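Local atomic coordinates of quinoline 2-oxidoreductase medium subunit (Pseudomonas putida, PDB entry 1T3Q), a protein that binds FAD as the flavoprotein subunit of a molybdenum hydroxylase that oxidises quinoline at carbon 2, and probably takes part in its electron transfer. Residues G113-G121 with F151-L160. Sequence-based numbering, arbitrary orientation.
Sequences GSLAHADAG and FMKGHYFTDL. With FAD (flavin-adenine dinucleotide), chain R.
Ala118, turned to positive phi just past the end of helix 111-117, pushes its CB into the β-hairpin 152-158. There Ala118 CB meets Thr158 CG2 at a tight 3.3 Å and Met152 SD at 3.5 Å; the methionine, bent at chi2, brings CE against Ala118 O. Ala118 O accepts the Tyr156 N-H, N to O 2.8 Å, the donor lying 41° above the carbonyl plane. Beside this packing the Phe151 ring presents its edge, through CE2, to Leu115 O. His155 ND1 takes the Ala120 N-H in a nearly straight bond (2.9 Å, 168°), while Asp119 OD1 closes an Asx turn onto Gly121 N. With an alanine in place of His155, the Ala120 N-H would probably lose its acceptor and the loop would be freer to shift. The solvent side is looser: the Tyr156 and His117 rings lie side by side with planes 50° apart, and one water joins Tyr156 OH, His117 NE2 and Asp119 OD2. Away from it, near Leu160, a second water bridges Ala116 O and Thr158 OG1. The helix lies between the hairpin and FAD, Ala116 CB reaching O4B of the cofactor at 3.2 Å, while Leu115 and Phe151 pack onto strands 134-139 and 165-172 of the FAD-binding domain.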
# COMPACT_ATOMS: atom_id res chain seq x y z
N GLY C 113 38.08 27.37 3.78
CA GLY C 113 37.70 26.39 2.78
C GLY C 113 37.72 26.98 1.38
O GLY C 113 38.14 26.33 0.43
N SER C 114 37.25 28.21 1.26
CA SER C 114 37.23 28.89 -0.03
C SER C 114 38.66 29.08 -0.54
O SER C 114 38.94 28.85 -1.72
CB SER C 114 36.54 30.25 0.09
OG SER C 114 36.59 30.96 -1.14
N LEU C 115 39.56 29.49 0.34
CA LEU C 115 40.95 29.72 -0.04
C LEU C 115 41.67 28.43 -0.41
O LEU C 115 42.42 28.39 -1.39
CB LEU C 115 41.69 30.44 1.09
CG LEU C 115 41.20 31.86 1.36
CD1 LEU C 115 41.85 32.42 2.62
CD2 LEU C 115 41.52 32.73 0.16
N ALA C 116 41.42 27.37 0.35
CA ALA C 116 42.05 26.08 0.08
C ALA C 116 41.51 25.44 -1.20
O ALA C 116 42.26 24.82 -1.95
CB ALA C 116 41.85 25.15 1.26
N HIS C 117 40.20 25.60 -1.44
CA HIS C 117 39.60 25.03 -2.64
C HIS C 117 40.24 25.71 -3.84
O HIS C 117 40.52 25.08 -4.86
CB HIS C 117 38.08 25.25 -2.65
CG HIS C 117 37.39 24.63 -3.83
ND1 HIS C 117 37.54 23.30 -4.15
CD2 HIS C 117 36.56 25.16 -4.75
CE1 HIS C 117 36.82 23.03 -5.23
NE2 HIS C 117 36.22 24.14 -5.61
N ALA C 118 40.49 27.01 -3.69
CA ALA C 118 41.14 27.82 -4.71
C ALA C 118 40.53 27.85 -6.11
O ALA C 118 41.24 27.72 -7.11
CB ALA C 118 42.61 27.43 -4.80
N ASP C 119 39.21 28.00 -6.19
CA ASP C 119 38.58 28.09 -7.50
C ASP C 119 39.06 29.43 -8.07
O ASP C 119 38.98 30.45 -7.39
CB ASP C 119 37.06 28.08 -7.37
CG ASP C 119 36.36 28.00 -8.72
OD1 ASP C 119 36.74 28.77 -9.63
OD2 ASP C 119 35.44 27.17 -8.88
N ALA C 120 39.55 29.42 -9.30
CA ALA C 120 40.03 30.64 -9.93
C ALA C 120 38.89 31.63 -10.14
O ALA C 120 39.13 32.80 -10.45
CB ALA C 120 40.71 30.33 -11.26
N GLY C 121 37.66 31.16 -9.98
CA GLY C 121 36.51 32.03 -10.16
C GLY C 121 35.93 32.51 -8.85
O GLY C 121 34.95 33.25 -8.84
N PHE C 151 49.97 32.21 -2.09
CA PHE C 151 49.11 31.10 -1.68
C PHE C 151 48.29 30.56 -2.84
O PHE C 151 48.21 29.35 -3.05
CB PHE C 151 48.16 31.55 -0.56
CG PHE C 151 47.34 30.43 0.01
CD1 PHE C 151 47.88 29.55 0.94
CD2 PHE C 151 46.02 30.23 -0.41
CE1 PHE C 151 47.14 28.49 1.45
CE2 PHE C 151 45.27 29.17 0.09
CZ PHE C 151 45.83 28.30 1.02
N MET C 152 47.67 31.48 -3.59
CA MET C 152 46.84 31.13 -4.74
C MET C 152 47.71 31.04 -5.98
O MET C 152 48.00 32.05 -6.61
CB MET C 152 45.75 32.19 -4.94
CG MET C 152 44.88 31.94 -6.15
SD MET C 152 44.05 30.36 -6.03
CE MET C 152 42.84 30.52 -7.37
N LYS C 153 48.10 29.82 -6.33
CA LYS C 153 48.98 29.60 -7.48
C LYS C 153 48.26 29.35 -8.80
O LYS C 153 48.86 29.45 -9.87
CB LYS C 153 49.92 28.44 -7.18
CG LYS C 153 50.72 28.62 -5.90
CD LYS C 153 51.64 27.43 -5.64
CE LYS C 153 52.72 27.31 -6.70
N GLY C 154 46.97 29.03 -8.72
CA GLY C 154 46.20 28.77 -9.92
C GLY C 154 44.88 28.09 -9.61
O GLY C 154 44.53 27.90 -8.44
N HIS C 155 44.15 27.71 -10.65
CA HIS C 155 42.86 27.05 -10.46
C HIS C 155 43.06 25.74 -9.70
O HIS C 155 43.71 24.82 -10.20
CB HIS C 155 42.22 26.78 -11.82
CG HIS C 155 40.78 26.38 -11.74
ND1 HIS C 155 39.85 27.12 -11.05
CD2 HIS C 155 40.12 25.33 -12.27
CE1 HIS C 155 38.67 26.54 -11.16
NE2 HIS C 155 38.80 25.45 -11.89
N TYR C 156 42.50 25.66 -8.50
CA TYR C 156 42.61 24.48 -7.64
C TYR C 156 44.08 24.19 -7.34
O TYR C 156 44.48 23.04 -7.21
CB TYR C 156 41.98 23.25 -8.29
CG TYR C 156 40.53 23.41 -8.69
CD1 TYR C 156 39.64 24.10 -7.87
CD2 TYR C 156 40.06 22.85 -9.87
CE1 TYR C 156 38.30 24.24 -8.23
CE2 TYR C 156 38.72 22.98 -10.24
CZ TYR C 156 37.85 23.68 -9.42
OH TYR C 156 36.53 23.82 -9.79
N PHE C 157 44.87 25.25 -7.23
CA PHE C 157 46.30 25.12 -6.98
C PHE C 157 46.76 26.12 -5.92
O PHE C 157 46.75 27.33 -6.16
CB PHE C 157 47.05 25.37 -8.29
CG PHE C 157 48.52 25.06 -8.23
CD1 PHE C 157 49.37 25.52 -9.23
CD2 PHE C 157 49.06 24.30 -7.20
CE1 PHE C 157 50.73 25.23 -9.21
CE2 PHE C 157 50.42 24.00 -7.16
CZ PHE C 157 51.26 24.47 -8.17
N THR C 158 47.16 25.62 -4.76
CA THR C 158 47.63 26.49 -3.69
C THR C 158 49.02 26.08 -3.20
O THR C 158 49.55 25.04 -3.60
CB THR C 158 46.68 26.47 -2.47
OG1 THR C 158 46.79 25.21 -1.80
CG2 THR C 158 45.25 26.69 -2.91
N ASP C 159 49.59 26.91 -2.32
CA ASP C 159 50.91 26.67 -1.76
C ASP C 159 50.84 25.63 -0.64
O ASP C 159 51.86 25.23 -0.08
CB ASP C 159 51.48 27.97 -1.19
CG ASP C 159 52.92 27.83 -0.75
OD1 ASP C 159 53.26 28.34 0.35
OD2 ASP C 159 53.71 27.22 -1.50
N LEU C 160 49.62 25.20 -0.33
CA LEU C 160 49.38 24.22 0.72
C LEU C 160 50.07 22.89 0.41
O LEU C 160 49.92 22.34 -0.68
CB LEU C 160 47.87 24.01 0.85
CG LEU C 160 47.18 24.05 2.21
CD1 LEU C 160 47.75 25.16 3.07
CD2 LEU C 160 45.69 24.26 1.97
PA FAD R . 35.04 22.56 2.04
O1A FAD R . 34.18 22.29 0.86
O2A FAD R . 34.94 21.77 3.12
O5B FAD R . 36.37 22.20 1.40
C5B FAD R . 37.15 23.06 0.50
C4B FAD R . 38.54 22.37 0.18
O4B FAD R . 39.53 23.00 1.09
C3B FAD R . 38.72 20.83 0.41
O3B FAD R . 39.63 20.27 -0.49
C2B FAD R . 39.19 20.78 1.90
O2B FAD R . 39.95 19.63 2.18
C1B FAD R . 40.08 21.98 1.98
N9A FAD R . 40.09 22.66 3.28
C8A FAD R . 39.02 23.23 3.93
N7A FAD R . 39.37 23.96 4.98
C5A FAD R . 40.74 23.85 5.03
C6A FAD R . 41.77 24.44 5.95
N6A FAD R . 41.49 25.20 6.98
N1A FAD R . 43.08 24.09 5.66
C2A FAD R . 43.42 23.29 4.59
N3A FAD R . 42.56 22.70 3.72
C4A FAD R . 41.22 22.96 4.01
N1 FAD R . 32.24 30.28 -3.89
C2 FAD R . 32.55 31.50 -4.33
O2 FAD R . 33.66 31.95 -4.24
N3 FAD R . 31.62 32.27 -5.12
C4 FAD R . 30.40 31.75 -5.53
O4 FAD R . 29.68 32.43 -6.23
C4X FAD R . 30.08 30.38 -5.12
N5 FAD R . 28.89 29.80 -5.50
C5X FAD R . 28.59 28.54 -5.00
C6 FAD R . 27.35 27.95 -5.41
C7 FAD R . 26.96 26.69 -4.95
C7M FAD R . 25.65 26.10 -5.44
C8 FAD R . 27.82 25.95 -4.01
C8M FAD R . 27.46 24.59 -3.47
C9 FAD R . 29.05 26.53 -3.58
C9A FAD R . 29.45 27.81 -4.08
N10 FAD R . 30.70 28.48 -3.71
C10 FAD R . 31.04 29.69 -4.23
C1' FAD R . 31.68 27.71 -2.90
C2' FAD R . 31.71 28.14 -1.40
O2' FAD R . 32.35 29.41 -1.28
C3' FAD R . 32.47 27.04 -0.66
O3' FAD R . 31.98 27.04 0.68
C4' FAD R . 34.01 27.26 -0.64
O4' FAD R . 34.55 27.31 -1.97
C5' FAD R . 34.61 26.09 0.09
O5' FAD R . 34.58 26.36 1.62
P FAD R . 34.11 25.26 2.54
O1P FAD R . 34.27 25.84 3.95
O2P FAD R . 32.87 24.75 2.20
O3P FAD R . 35.07 24.15 2.42
O HOH W 1 44.59 23.58 -1.64
O HOH W 2 34.79 24.80 -7.81